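Local coordinates for protein ribulose-bisphosphate carboxylase (Alicyclobacillus acidocaldarius subsp. acidocaldarius, PDB 4NAS) that belongs to the RuBisCO large-chain family, pairing an N-terminal domain with a TIM-barrel catalytic domain, and carries bound calcium ions, at residues 132-137 against 353-358. Numbering follows the deposited sequence.
Sequences GVRRRL and GVDLVL
The nearest CA atoms across the contact, those of Arg134 and Asp355, stand 9.4 Å apart, so helix 129-137 and the loop leading into strand 357-359 meet through one long side chain. Arg134 spans the gap with its chain extended from CG to NE. Its guanidinium approaches Asp355 side-on, and both donors converge on a single oxygen. NH2 of Arg134 lies 2.9 Å from OD1 of Asp355, on the anti lone pair. NE of Arg134 reaches the same OD1 of Asp355 at 3.3 Å from the syn side, 35° out of the carboxylate plane. This is a salt bridge, but not the paired two-oxygen form. Within the TIM-barrel catalytic domain, the contact ties helix 129-137 to the turn between helix 345-352 and strand 357-359, which pairs in parallel with strand 144-146. Asp355 centres an inverse gamma turn, in which Leu356 N bonds weakly to Val354 O; that carbonyl also takes a weak bond from Arg134 NH2 at 2.9 Å, bent to 121° at the hydrogen. Bonds at NE, NH1 and NH2 of Arg134 probably restrict the guanidinium's rotation, the partners of NH1 being Ala139 O and Arg142 O.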
loop_
_atom_site.group_PDB
_atom_site.type_symbol
_atom_site.label_atom_id
_atom_site.label_comp_id
_atom_site.label_asym_id
_atom_site.label_seq_id
_atom_site.Cartn_x
_atom_site.Cartn_y
_atom_site.Cartn_z
ATOM N N GLY B 132 -9.622 26.751 3.543
ATOM C CA GLY B 132 -9.010 26.724 4.863
ATOM C C GLY B 132 -7.496 26.877 4.812
ATOM O O GLY B 132 -6.903 27.458 5.715
ATOM N N VAL B 133 -6.872 26.362 3.757
ATOM C CA VAL B 133 -5.444 26.586 3.565
ATOM C C VAL B 133 -5.210 28.069 3.305
ATOM O O VAL B 133 -4.307 28.679 3.889
ATOM C CB VAL B 133 -4.889 25.786 2.371
ATOM C CG1 VAL B 133 -3.504 26.330 1.963
ATOM C CG2 VAL B 133 -4.822 24.307 2.709
ATOM N N ARG B 134 -6.028 28.654 2.431
ATOM C CA ARG B 134 -5.886 30.079 2.110
ATOM C C ARG B 134 -6.041 30.961 3.345
ATOM O O ARG B 134 -5.316 31.948 3.513
ATOM C CB ARG B 134 -6.906 30.513 1.048
ATOM C CG ARG B 134 -6.604 30.039 -0.349
ATOM C CD ARG B 134 -7.535 30.688 -1.368
ATOM N NE ARG B 134 -7.244 30.215 -2.724
ATOM C CZ ARG B 134 -6.223 30.641 -3.458
ATOM N NH1 ARG B 134 -5.396 31.543 -2.963
ATOM N NH2 ARG B 134 -6.022 30.160 -4.682
ATOM N N ARG B 135 -7.017 30.611 4.184
ATOM C CA ARG B 135 -7.304 31.342 5.403
ATOM C C ARG B 135 -6.172 31.205 6.406
ATOM O O ARG B 135 -5.785 32.183 7.032
ATOM C CB ARG B 135 -8.603 30.833 6.022
ATOM C CG ARG B 135 -9.090 31.653 7.202
ATOM C CD ARG B 135 -10.107 30.872 8.026
ATOM N NE ARG B 135 -10.661 31.696 9.085
ATOM N N ARG B 136 -5.643 29.997 6.573
ATOM C CA ARG B 136 -4.526 29.798 7.490
ATOM C C ARG B 136 -3.304 30.614 7.072
ATOM O O ARG B 136 -2.652 31.236 7.916
ATOM C CB ARG B 136 -4.131 28.327 7.567
ATOM C CG ARG B 136 -5.149 27.447 8.225
ATOM C CD ARG B 136 -4.815 27.235 9.670
ATOM N NE ARG B 136 -3.513 26.595 9.821
ATOM C CZ ARG B 136 -3.195 25.823 10.849
ATOM N NH1 ARG B 136 -4.102 25.593 11.785
ATOM N NH2 ARG B 136 -1.984 25.280 10.935
ATOM N N LEU B 137 -2.998 30.609 5.777
ATOM C CA LEU B 137 -1.788 31.258 5.269
ATOM C C LEU B 137 -2.015 32.727 4.906
ATOM O O LEU B 137 -1.066 33.478 4.712
ATOM C CB LEU B 137 -1.250 30.507 4.045
ATOM C CG LEU B 137 -0.925 29.036 4.267
ATOM C CD1 LEU B 137 -0.367 28.383 2.998
ATOM C CD2 LEU B 137 0.025 28.881 5.444
ATOM N N GLY B 353 -6.402 27.401 -12.956
ATOM C CA GLY B 353 -6.989 28.590 -12.352
ATOM C C GLY B 353 -6.128 29.086 -11.196
ATOM O O GLY B 353 -4.963 28.691 -11.089
ATOM N N VAL B 354 -6.684 29.932 -10.327
ATOM C CA VAL B 354 -5.907 30.459 -9.208
ATOM C C VAL B 354 -5.732 29.456 -8.054
ATOM O O VAL B 354 -4.775 29.579 -7.283
ATOM C CB VAL B 354 -6.482 31.786 -8.650
ATOM C CG1 VAL B 354 -6.446 32.890 -9.715
ATOM C CG2 VAL B 354 -7.887 31.592 -8.140
ATOM N N ASP B 355 -6.645 28.483 -7.941
ATOM C CA ASP B 355 -6.591 27.462 -6.874
ATOM C C ASP B 355 -5.549 26.394 -7.182
ATOM O O ASP B 355 -5.853 25.280 -7.619
ATOM C CB ASP B 355 -7.952 26.824 -6.627
ATOM C CG ASP B 355 -8.907 27.754 -5.888
ATOM O OD1 ASP B 355 -8.469 28.818 -5.394
ATOM O OD2 ASP B 355 -10.098 27.410 -5.804
ATOM N N LEU B 356 -4.304 26.756 -6.941
ATOM C CA LEU B 356 -3.183 26.003 -7.447
ATOM C C LEU B 356 -2.030 26.259 -6.498
ATOM O O LEU B 356 -1.905 27.357 -5.951
ATOM C CB LEU B 356 -2.839 26.515 -8.847
ATOM C CG LEU B 356 -1.548 26.059 -9.524
ATOM C CD1 LEU B 356 -1.635 24.575 -9.863
ATOM C CD2 LEU B 356 -1.269 26.900 -10.767
ATOM N N VAL B 357 -1.205 25.246 -6.272
ATOM C CA VAL B 357 0.069 25.476 -5.607
ATOM C C VAL B 357 1.167 25.340 -6.651
ATOM O O VAL B 357 1.257 24.304 -7.313
ATOM C CB VAL B 357 0.325 24.475 -4.485
ATOM C CG1 VAL B 357 1.695 24.741 -3.847
ATOM C CG2 VAL B 357 -0.802 24.546 -3.431
ATOM N N LEU B 358 1.974 26.393 -6.822
ATOM C CA LEU B 358 3.148 26.311 -7.675
ATOM C C LEU B 358 4.210 25.538 -6.897
ATOM O O LEU B 358 4.824 26.045 -5.961
ATOM C CB LEU B 358 3.638 27.702 -8.140
ATOM C CG LEU B 358 2.646 28.459 -9.033
ATOM C CD1 LEU B 358 2.955 29.955 -9.081
ATOM C CD2 LEU B 358 2.588 27.866 -10.442
#